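Local coordinates for MobB protein homolog (Geobacillus stearothermophilus, PDB 1XJC) that has no established function but, as a MobB homolog of the P-loop NTPase clan, probably binds a nucleotide in connection with molybdopterin guanine dinucleotide synthesis, at residues 36-41 with 90-95; 120-125 with 129-134. All blocks are in the same frame, centred on the assembly; numbering follows the deposited sequence.

Interaction 1 (36-41 with 90-95); sequences GTVKHH and ALYAPL
Tyr-92 reaches from helix 85-92 to the backbone of strand 35-39, and its phenol does nearly all the touching. The hydroxyl OH donates to the carbonyl O of Thr-37 over 2.8 Å. That oxygen lies at the ring edge, close to the ring plane, whereas seen from the carbonyl the donor is tilted 32° from the peptide plane and the C=O...O angle is 147°. The bond to CB points toward the strand, and with CG opposite the carbonyl carbon (chi1 -82°) the ring extends until OH arrives at the Thr-37 carbonyl. The CE2 corner sits between two neighbours, each approaching obliquely from its own side of the ring plane: CG2 of Val-38 at 3.8 Å and CA of Gly-36 at 4.0 Å. The missing side chain of Gly-36 matters, since a CB there would run into CE2. A leucine in place of Tyr-92 has no hydroxyl, and the Thr-37 carbonyl would probably be left without this donor and the surface at Gly-36 and Val-38 less well filled. Gly-36 and Val-38 pair through their backbones with strand 99-103, while the carbonyl of Thr-37 between them is the one the Tyr-92 hydroxyl takes. The arrangement is thus an aromatic side chain of helix 85-92 closing on an edge strand of a parallel alpha/beta sheet, the core fold of P-loop NTPases.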
# COMPACT_ATOMS: atom_id res chain seq x y z
N GLY A 36 9.52 0.95 -3.01
CA GLY A 36 9.37 -0.49 -3.11
C GLY A 36 7.88 -0.80 -2.99
O GLY A 36 7.17 -0.04 -2.33
N THR A 37 7.38 -1.84 -3.65
CA THR A 37 5.97 -2.21 -3.49
C THR A 37 5.89 -3.70 -3.20
O THR A 37 6.76 -4.46 -3.61
CB THR A 37 5.11 -1.90 -4.75
OG1 THR A 37 5.61 -2.64 -5.88
CG2 THR A 37 5.13 -0.39 -5.07
N VAL A 38 4.84 -4.09 -2.48
CA VAL A 38 4.58 -5.50 -2.14
C VAL A 38 3.09 -5.72 -2.36
O VAL A 38 2.25 -4.93 -1.90
CB VAL A 38 4.94 -5.84 -0.64
CG1 VAL A 38 4.76 -7.33 -0.38
CG2 VAL A 38 6.39 -5.42 -0.32
N LYS A 39 2.75 -6.77 -3.10
CA LYS A 39 1.35 -7.10 -3.35
C LYS A 39 1.15 -8.59 -3.12
O LYS A 39 1.98 -9.41 -3.54
CB LYS A 39 0.95 -6.78 -4.80
CG LYS A 39 1.15 -5.33 -5.20
CD LYS A 39 0.73 -5.08 -6.66
CE LYS A 39 1.06 -3.65 -7.08
NZ LYS A 39 0.69 -3.34 -8.49
N HIS A 40 0.05 -8.94 -2.46
CA HIS A 40 -0.27 -10.33 -2.20
C HIS A 40 -1.07 -10.83 -3.40
O HIS A 40 -2.19 -10.39 -3.64
CB HIS A 40 -1.07 -10.44 -0.90
CG HIS A 40 -0.98 -11.78 -0.25
ND1 HIS A 40 -1.73 -12.87 -0.66
CD2 HIS A 40 -0.19 -12.23 0.75
CE1 HIS A 40 -1.40 -13.92 0.07
NE2 HIS A 40 -0.47 -13.56 0.93
N HIS A 41 -0.45 -11.73 -4.16
CA HIS A 41 -0.98 -12.34 -5.39
C HIS A 41 -2.36 -11.92 -5.85
O HIS A 41 -2.75 -12.23 -6.98
CB HIS A 41 -0.93 -13.87 -5.31
CG HIS A 41 -1.99 -14.47 -4.44
ND1 HIS A 41 -2.01 -14.31 -3.07
CD2 HIS A 41 -3.05 -15.26 -4.74
CE1 HIS A 41 -3.04 -14.98 -2.57
NE2 HIS A 41 -3.68 -15.56 -3.56
N ALA A 90 12.38 -7.56 4.89
CA ALA A 90 13.76 -7.81 5.30
C ALA A 90 14.65 -7.79 4.06
O ALA A 90 15.80 -7.36 4.12
CB ALA A 90 13.88 -9.16 6.03
N LEU A 91 14.11 -8.26 2.94
CA LEU A 91 14.86 -8.26 1.68
C LEU A 91 14.97 -6.85 1.11
O LEU A 91 15.85 -6.58 0.29
CB LEU A 91 14.19 -9.16 0.64
CG LEU A 91 14.07 -10.66 0.95
CD1 LEU A 91 13.36 -11.38 -0.18
CD2 LEU A 91 15.46 -11.24 1.15
N TYR A 92 14.09 -5.94 1.54
CA TYR A 92 14.09 -4.55 1.07
C TYR A 92 15.00 -3.66 1.89
O TYR A 92 15.48 -2.64 1.40
CB TYR A 92 12.67 -3.98 1.13
CG TYR A 92 11.79 -4.36 -0.05
CD1 TYR A 92 12.18 -5.38 -0.93
CD2 TYR A 92 10.59 -3.70 -0.29
CE1 TYR A 92 11.38 -5.73 -2.02
CE2 TYR A 92 9.78 -4.03 -1.38
CZ TYR A 92 10.18 -5.05 -2.24
OH TYR A 92 9.39 -5.37 -3.34
N ALA A 93 15.22 -4.05 3.13
CA ALA A 93 16.06 -3.31 4.06
C ALA A 93 17.38 -2.80 3.48
O ALA A 93 17.73 -1.63 3.62
CB ALA A 93 16.32 -4.16 5.31
N PRO A 94 18.13 -3.68 2.79
CA PRO A 94 19.42 -3.29 2.20
C PRO A 94 19.34 -2.31 1.03
O PRO A 94 20.36 -1.77 0.61
CB PRO A 94 20.02 -4.64 1.76
CG PRO A 94 19.26 -5.68 2.57
CD PRO A 94 17.87 -5.11 2.57
N LEU A 95 18.14 -2.07 0.51
CA LEU A 95 17.99 -1.17 -0.64
C LEU A 95 17.77 0.32 -0.38
O LEU A 95 17.44 1.06 -1.30
CB LEU A 95 16.90 -1.69 -1.57
CG LEU A 95 17.13 -3.06 -2.22
CD1 LEU A 95 15.85 -3.51 -2.90
CD2 LEU A 95 18.28 -2.99 -3.24

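Interaction 2 (120-125 with 129-134); sequences EDWASL and ANIRAV
Trp-122 extends its six-membered ring from helix 119-125 to the side chains of Val-134 and Ile-131 on the following strand. Its CG stands opposite the backbone N (chi1 177°), which carries the far end of the indole, CZ3 and CH2, across to the strand although the side chain starts out beside it. The CG2 methyl of Val-134 sits 3.7 Å from CZ3 and equally near CH2, and the two side chains meet at about a right angle. Ile-131 comes in at a slant, its terminal CD1 lying 4.0 Å from CH2. The CZ3-CH2 end is thus inserted between the two, one on each side of the indole plane, both oblique to it. The axes of 120-125 and 131-134 run antiparallel, at 179° and 12.3 Å apart, a gap that these side chains bridge; this is the return from helix to strand in the beta-alpha-beta unit formed by strand 112-116, helix 119-125 and strand 131-136. Ile-131 has a second partner in Leu-125, where the same CD1 packs 3.6 Å from the carbonyl O. The CB of both Ile-131 and Val-134 points toward the helix, and alongside them Val-114 touches Ile-131 and Val-116 touches Val-134. Leu-144, from a loop, also touches the indole, while the side chain of Leu-125 reaches Val-114 and Tyr-12, the latter in what looks like a Walker A loop.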
# COMPACT_ATOMS: atom_id res chain seq x y z
N GLU A 120 -20.95 -1.17 3.56
CA GLU A 120 -20.75 -2.57 3.93
C GLU A 120 -19.26 -2.95 3.97
O GLU A 120 -18.82 -3.65 4.90
CB GLU A 120 -21.48 -3.50 2.94
CG GLU A 120 -21.28 -4.98 3.21
CD GLU A 120 -22.09 -5.88 2.28
OE1 GLU A 120 -23.34 -5.77 2.29
OE2 GLU A 120 -21.49 -6.69 1.55
N ASP A 121 -18.49 -2.50 2.98
CA ASP A 121 -17.05 -2.77 2.97
C ASP A 121 -16.43 -2.13 4.22
O ASP A 121 -15.58 -2.72 4.89
CB ASP A 121 -16.34 -2.11 1.78
CG ASP A 121 -16.41 -2.93 0.51
OD1 ASP A 121 -17.02 -4.01 0.49
OD2 ASP A 121 -15.84 -2.48 -0.50
N TRP A 122 -16.83 -0.89 4.50
CA TRP A 122 -16.30 -0.14 5.64
C TRP A 122 -16.61 -0.79 6.97
O TRP A 122 -15.79 -0.75 7.89
CB TRP A 122 -16.84 1.29 5.63
CG TRP A 122 -16.40 2.14 6.80
CD1 TRP A 122 -17.21 2.81 7.69
CD2 TRP A 122 -15.05 2.40 7.21
NE1 TRP A 122 -16.44 3.46 8.62
CE2 TRP A 122 -15.11 3.23 8.35
CE3 TRP A 122 -13.78 2.00 6.73
CZ2 TRP A 122 -13.96 3.68 9.03
CZ3 TRP A 122 -12.64 2.45 7.39
CH2 TRP A 122 -12.74 3.28 8.53
N ALA A 123 -17.81 -1.36 7.09
CA ALA A 123 -18.21 -2.03 8.33
C ALA A 123 -17.26 -3.18 8.66
O ALA A 123 -16.95 -3.41 9.82
CB ALA A 123 -19.64 -2.55 8.20
N SER A 124 -16.78 -3.89 7.65
CA SER A 124 -15.88 -5.00 7.93
C SER A 124 -14.40 -4.63 7.95
O SER A 124 -13.57 -5.45 8.35
CB SER A 124 -16.08 -6.13 6.93
OG SER A 124 -15.61 -5.76 5.65
N LEU A 125 -14.07 -3.40 7.53
CA LEU A 125 -12.68 -2.95 7.49
C LEU A 125 -12.33 -1.86 8.51
O LEU A 125 -11.16 -1.58 8.73
CB LEU A 125 -12.34 -2.43 6.08
CG LEU A 125 -12.44 -3.42 4.90
CD1 LEU A 125 -12.24 -2.70 3.60
CD2 LEU A 125 -11.43 -4.52 5.05
N ALA A 129 -6.10 -1.90 12.27
CA ALA A 129 -5.20 -1.06 13.02
C ALA A 129 -4.50 0.03 12.22
O ALA A 129 -4.18 -0.13 11.04
CB ALA A 129 -4.13 -1.93 13.71
N ASN A 130 -4.29 1.17 12.88
CA ASN A 130 -3.53 2.26 12.29
C ASN A 130 -4.11 2.86 10.99
O ASN A 130 -3.36 3.31 10.12
CB ASN A 130 -2.11 1.75 12.03
CG ASN A 130 -1.04 2.80 12.31
OD1 ASN A 130 -1.34 3.97 12.52
ND2 ASN A 130 0.22 2.37 12.31
N ILE A 131 -5.43 2.88 10.84
CA ILE A 131 -6.04 3.47 9.65
C ILE A 131 -5.79 4.98 9.65
O ILE A 131 -6.10 5.65 10.63
CB ILE A 131 -7.58 3.24 9.61
CG1 ILE A 131 -7.87 1.74 9.43
CG2 ILE A 131 -8.23 4.03 8.45
CD1 ILE A 131 -9.35 1.40 9.64
N ARG A 132 -5.22 5.52 8.58
CA ARG A 132 -4.96 6.96 8.52
C ARG A 132 -5.93 7.72 7.61
O ARG A 132 -6.12 8.93 7.77
CB ARG A 132 -3.53 7.23 8.04
CG ARG A 132 -2.43 6.57 8.90
CD ARG A 132 -2.55 7.03 10.36
NE ARG A 132 -1.52 6.46 11.21
CZ ARG A 132 -0.26 6.88 11.25
NH1 ARG A 132 0.12 7.89 10.49
NH2 ARG A 132 0.63 6.29 12.06
N ALA A 133 -6.53 7.03 6.65
CA ALA A 133 -7.45 7.68 5.72
C ALA A 133 -8.26 6.63 5.02
O ALA A 133 -7.87 5.45 4.98
CB ALA A 133 -6.68 8.51 4.68
N VAL A 134 -9.38 7.07 4.46
CA VAL A 134 -10.31 6.23 3.72
C VAL A 134 -10.55 6.91 2.38
O VAL A 134 -10.71 8.14 2.31
CB VAL A 134 -11.68 6.13 4.43
CG1 VAL A 134 -12.63 5.20 3.62
CG2 VAL A 134 -11.51 5.60 5.87

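From the N terminus the chain passes through strand 6-10 and helix 17-30 before strand 35-39 opens interaction 1. That contact closes only at 90-95, after an unmodelled stretch and the antiparallel pair 65-70 and 73-78, so it spans a long excursion. Interaction 2 starts later, at 120-125, and closes within a few residues at 129-134. The two follow in series, neither nested nor crossed, with centres 24 Å apart and on opposite sides of the chain's centre. Both reach the same parallel sheet: interaction 1 ties helix 85-92 to its outermost strand 35-39, and interaction 2 ties helix 119-125 to strand 131-136, next to the other outermost strand, 148-150.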